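Local coordinates for protein ribose-phosphate pyrophosphokinase (Mycobacterium smegmatis, PDB 5MP7) that probably makes phosphoribosyl pyrophosphate by moving the pyrophosphoryl group of ATP onto the 1-hydroxyl of ribose 5-phosphate, with magnesium as cofactor, at residues Y100-D106 and L137-I142; V133-L137 and A258-V262. All coordinates share one frame; numbering follows the deposited sequence.

Contact 1 (Y100-D106 and L137-I142); sequences YPYARQD and LHTDQI
Y100 and A103 meet L137, H138 and I142 where two loops of the N-terminal PRTase-like domain run side by side, each following a strand of its parallel sheet. The inner part is tightly packed and apolar. I142 CG2 lies over one face of the Y100 ring, 4.1 Å from the ring centroid and displaced toward the rim. L137 CD2 comes up to Y100 CB at 3.7 Å. A103 CB touches both H138 CB and I142 CD1. Y100 OH is hydrogen-bonded to A117 O of helix 116-127.

The outer part is polar and more open. R104 CG sits over the centre of the H138 ring in a CH-pi contact, 4.0 Å from the centroid. The R104 guanidinium leads away to E47 of the second subunit. A water joins R104 O to H138 NE2, while ND1 bonds to D231. R104 is predicted to bind ATP and H138 to bind magnesium. H138 CG is anti to the backbone N (chi1 -179°), which turns one ring face to R104 CG. D106 OD2 lies in the ring plane at the edge, 3.6 Å from H138 CD2. That oxygen accepts a hydrogen bond from T139 OG1; its 2.5 Å length is doubtfully short.

Contact 2 (V133-L137 and A258-V262); sequences VSVDL and ATHGV
This is a buried, mainly polar contact between the two PRTase-like domains of the subunit, close to the centre of the chain. V135 ends strand 131-135, in the parallel sheet of the first domain, and D136 is the first residue after it. T259 and H260 lie in the second domain, where the chain turns a corner after strand 253-258 and enters the short strand 260-261.

The H260 ring presents its NE2 edge to the carbonyls of V135 and D136. Its NE2 donates to D136 O at 3.2 Å, with an N-H...O angle of 156°. The acceptor lies in the ring plane, but the donor stands 44° out of the carbonyl plane. The V135 carbonyl is also at the ring edge, and NE2 makes a weak, bent bond to V135 O at 3.1 Å, with an angle of 121°. At the other ring nitrogen, ND1 pairs with T284 OG1. F99 packs edge-to-face with the ring.

T259 makes a second bridge. Its OG1 donates to D136 OD2 at 2.9 Å and meets the carboxylate from above its plane. T259 CG2 is anti to the backbone N and lies over the centre of the H260 ring, 3.7 Å above its plane, while also staying near D136. The same methyl touches V135 CG1 at 4.0 Å. D136 OD2 also accepts from A155 N, so two donors hold this oxygen.

Most of the polar atoms that meet here have partners within the contact or just beside it. One imidazole N-H serves D136 O mainly and V135 O weakly, and one carboxylate oxygen takes a threonine hydroxyl and a backbone N-H. With NE2 as donor on one side and T284 at ND1, the rotation of the H260 ring is probably well fixed.

How the contacts relate
The segments of the contacts alternate along the chain and share L137. Contact 2 ties the end of strand 131-135 to the second domain. Contact 1 packs the loop that continues from this strand against residues 100-106. Their centres are 10 Å apart, and they touch where Y100 CB lies 3.6 Å from S134 OG. Both lie near the predicted active site. The side chains of H260 and H138, a predicted magnesium ligand, are about 7 Å apart. H138 is also about 7 Å from D230, and R104 about 4 Å from D234, both predicted to bind ribose 5-phosphate. Contact 1 thus probably lines the site from the first domain, while contact 2 joins the two domains beside it.

Contact 1 (Y100-D106 and L137-I142)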
# COMPACT_ATOMS: atom_id res chain seq x y z
N TYR A 100 -49.91 -27.14 -23.42
CA TYR A 100 -49.32 -28.13 -22.52
C TYR A 100 -47.81 -28.18 -22.73
O TYR A 100 -47.34 -28.52 -23.81
CB TYR A 100 -49.96 -29.48 -22.78
CG TYR A 100 -49.64 -30.55 -21.78
CD1 TYR A 100 -48.44 -31.26 -21.84
CD2 TYR A 100 -50.57 -30.93 -20.82
CE1 TYR A 100 -48.17 -32.30 -20.95
CE2 TYR A 100 -50.30 -31.98 -19.91
CZ TYR A 100 -49.11 -32.66 -20.01
OH TYR A 100 -48.81 -33.68 -19.15
N PRO A 101 -47.04 -27.80 -21.73
CA PRO A 101 -45.59 -27.81 -21.89
C PRO A 101 -45.01 -29.21 -22.02
O PRO A 101 -45.47 -30.13 -21.34
CB PRO A 101 -45.08 -27.17 -20.59
CG PRO A 101 -46.20 -27.23 -19.62
CD PRO A 101 -47.45 -27.61 -20.34
N TYR A 102 -43.99 -29.33 -22.88
CA TYR A 102 -43.29 -30.53 -23.21
C TYR A 102 -44.13 -31.53 -23.98
O TYR A 102 -43.77 -32.70 -24.07
CB TYR A 102 -42.68 -31.17 -21.94
CG TYR A 102 -41.56 -30.38 -21.42
CD1 TYR A 102 -40.32 -30.51 -21.97
CD2 TYR A 102 -41.75 -29.45 -20.40
CE1 TYR A 102 -39.26 -29.78 -21.50
CE2 TYR A 102 -40.70 -28.71 -19.91
CZ TYR A 102 -39.45 -28.88 -20.47
OH TYR A 102 -38.41 -28.09 -20.08
N ALA A 103 -45.25 -31.10 -24.55
CA ALA A 103 -46.14 -32.01 -25.31
C ALA A 103 -45.45 -32.68 -26.47
O ALA A 103 -45.79 -33.81 -26.78
CB ALA A 103 -47.39 -31.30 -25.77
N ARG A 104 -44.48 -32.01 -27.09
CA ARG A 104 -43.74 -32.61 -28.19
C ARG A 104 -42.84 -33.78 -27.77
O ARG A 104 -42.60 -34.69 -28.57
CB ARG A 104 -42.97 -31.57 -28.96
CG ARG A 104 -43.88 -30.74 -29.86
CD ARG A 104 -43.15 -29.56 -30.46
NE ARG A 104 -42.65 -28.65 -29.43
CZ ARG A 104 -41.88 -27.59 -29.64
NH1 ARG A 104 -41.48 -27.26 -30.87
NH2 ARG A 104 -41.53 -26.83 -28.61
N GLN A 105 -42.36 -33.79 -26.53
CA GLN A 105 -41.60 -34.92 -25.99
C GLN A 105 -42.52 -35.96 -25.32
O GLN A 105 -42.52 -36.12 -24.11
CB GLN A 105 -40.54 -34.39 -25.03
CG GLN A 105 -39.50 -35.42 -24.61
CD GLN A 105 -38.59 -35.87 -25.75
OE1 GLN A 105 -38.10 -35.06 -26.53
NE2 GLN A 105 -38.39 -37.17 -25.86
N ASP A 106 -43.35 -36.64 -26.13
CA ASP A 106 -44.37 -37.63 -25.64
C ASP A 106 -44.01 -39.09 -25.94
O ASP A 106 -44.84 -39.99 -25.81
CB ASP A 106 -45.75 -37.31 -26.22
CG ASP A 106 -45.75 -37.15 -27.76
OD1 ASP A 106 -44.72 -37.41 -28.45
OD2 ASP A 106 -46.82 -36.74 -28.30
N LEU A 137 -53.89 -30.79 -27.47
CA LEU A 137 -52.68 -31.53 -27.20
C LEU A 137 -52.00 -31.99 -28.50
O LEU A 137 -52.66 -32.31 -29.48
CB LEU A 137 -53.01 -32.73 -26.33
CG LEU A 137 -53.61 -32.38 -24.98
CD1 LEU A 137 -54.26 -33.58 -24.35
CD2 LEU A 137 -52.54 -31.79 -24.07
N HIS A 138 -50.68 -32.01 -28.48
CA HIS A 138 -49.90 -32.45 -29.61
C HIS A 138 -50.32 -33.87 -30.05
O HIS A 138 -50.37 -34.15 -31.25
CB HIS A 138 -48.42 -32.42 -29.25
CG HIS A 138 -47.52 -32.83 -30.36
ND1 HIS A 138 -47.27 -32.02 -31.44
CD2 HIS A 138 -46.81 -33.97 -30.56
CE1 HIS A 138 -46.44 -32.64 -32.27
NE2 HIS A 138 -46.15 -33.82 -31.75
N THR A 139 -50.57 -34.75 -29.07
CA THR A 139 -51.22 -36.05 -29.31
C THR A 139 -52.31 -36.28 -28.30
O THR A 139 -52.15 -35.93 -27.14
CB THR A 139 -50.25 -37.25 -29.19
OG1 THR A 139 -49.30 -36.99 -28.14
CG2 THR A 139 -49.54 -37.52 -30.54
N ASP A 140 -53.38 -36.91 -28.75
CA ASP A 140 -54.53 -37.18 -27.93
C ASP A 140 -54.20 -38.15 -26.79
O ASP A 140 -54.81 -38.11 -25.74
CB ASP A 140 -55.66 -37.74 -28.80
CG ASP A 140 -56.03 -36.80 -30.01
OD1 ASP A 140 -55.20 -35.96 -30.41
OD2 ASP A 140 -57.16 -36.93 -30.56
N GLN A 141 -53.18 -38.98 -26.96
CA GLN A 141 -52.80 -39.97 -25.96
C GLN A 141 -52.25 -39.37 -24.69
O GLN A 141 -52.28 -40.03 -23.66
CB GLN A 141 -51.81 -41.00 -26.50
CG GLN A 141 -52.43 -41.99 -27.48
CD GLN A 141 -52.71 -41.36 -28.82
OE1 GLN A 141 -51.94 -40.54 -29.31
NE2 GLN A 141 -53.85 -41.69 -29.42
N ILE A 142 -51.77 -38.12 -24.74
CA ILE A 142 -51.34 -37.38 -23.53
C ILE A 142 -52.44 -37.36 -22.44
O ILE A 142 -52.14 -37.26 -21.26
CB ILE A 142 -50.87 -35.96 -23.91
CG1 ILE A 142 -49.55 -36.05 -24.66
CG2 ILE A 142 -50.68 -35.08 -22.68
CD1 ILE A 142 -49.08 -34.77 -25.29
O HOH W 1 -43.16 -34.97 -31.75

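Contact 2 (V133-L137 and A258-V262)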
# COMPACT_ATOMS: atom_id res chain seq x y z
N VAL A 133 -56.88 -29.51 -17.54
CA VAL A 133 -57.63 -29.03 -18.69
C VAL A 133 -56.62 -28.44 -19.66
O VAL A 133 -55.79 -27.60 -19.28
CB VAL A 133 -58.57 -27.92 -18.30
CG1 VAL A 133 -59.20 -27.30 -19.52
CG2 VAL A 133 -59.64 -28.46 -17.37
N SER A 134 -56.68 -28.86 -20.92
CA SER A 134 -55.76 -28.38 -21.94
C SER A 134 -56.46 -28.23 -23.26
O SER A 134 -57.56 -28.75 -23.47
CB SER A 134 -54.60 -29.35 -22.02
OG SER A 134 -53.45 -28.71 -22.52
N VAL A 135 -55.83 -27.50 -24.18
CA VAL A 135 -56.42 -27.27 -25.48
C VAL A 135 -55.50 -27.86 -26.52
O VAL A 135 -54.32 -27.49 -26.56
CB VAL A 135 -56.61 -25.77 -25.77
CG1 VAL A 135 -57.32 -25.55 -27.12
CG2 VAL A 135 -57.39 -25.09 -24.65
N ASP A 136 -56.04 -28.68 -27.41
CA ASP A 136 -55.33 -29.22 -28.56
C ASP A 136 -53.91 -29.74 -28.28
O ASP A 136 -52.89 -29.22 -28.76
CB ASP A 136 -55.36 -28.26 -29.76
CG ASP A 136 -56.74 -28.24 -30.47
OD1 ASP A 136 -57.37 -29.31 -30.68
OD2 ASP A 136 -57.22 -27.13 -30.80
N LEU A 137 -53.89 -30.79 -27.47
CA LEU A 137 -52.68 -31.53 -27.20
C LEU A 137 -52.00 -31.99 -28.50
O LEU A 137 -52.66 -32.31 -29.48
CB LEU A 137 -53.01 -32.73 -26.33
CG LEU A 137 -53.61 -32.38 -24.98
CD1 LEU A 137 -54.26 -33.58 -24.35
CD2 LEU A 137 -52.54 -31.79 -24.07
N ALA A 258 -53.61 -22.63 -37.03
CA ALA A 258 -53.02 -23.40 -35.95
C ALA A 258 -53.58 -22.94 -34.63
O ALA A 258 -53.96 -21.79 -34.49
CB ALA A 258 -51.51 -23.23 -35.93
N THR A 259 -53.66 -23.83 -33.65
CA THR A 259 -54.14 -23.44 -32.35
C THR A 259 -53.14 -22.59 -31.61
O THR A 259 -53.51 -21.55 -31.07
CB THR A 259 -54.49 -24.65 -31.53
OG1 THR A 259 -55.50 -25.37 -32.24
CG2 THR A 259 -55.05 -24.28 -30.21
N HIS A 260 -51.90 -23.04 -31.52
CA HIS A 260 -50.94 -22.38 -30.66
C HIS A 260 -49.94 -21.56 -31.44
O HIS A 260 -49.22 -22.11 -32.27
CB HIS A 260 -50.18 -23.42 -29.85
CG HIS A 260 -51.06 -24.37 -29.12
ND1 HIS A 260 -51.82 -23.98 -28.03
CD2 HIS A 260 -51.31 -25.68 -29.32
CE1 HIS A 260 -52.50 -25.03 -27.59
NE2 HIS A 260 -52.21 -26.07 -28.36
N GLY A 261 -49.88 -20.27 -31.15
CA GLY A 261 -48.93 -19.39 -31.76
C GLY A 261 -47.81 -19.24 -30.77
O GLY A 261 -47.91 -18.44 -29.88
N VAL A 262 -46.75 -20.02 -30.94
CA VAL A 262 -45.56 -19.89 -30.11
C VAL A 262 -44.75 -18.78 -30.73
O VAL A 262 -44.24 -17.92 -30.04
CB VAL A 262 -44.74 -21.19 -30.10
CG1 VAL A 262 -43.51 -21.06 -29.22
CG2 VAL A 262 -45.60 -22.38 -29.65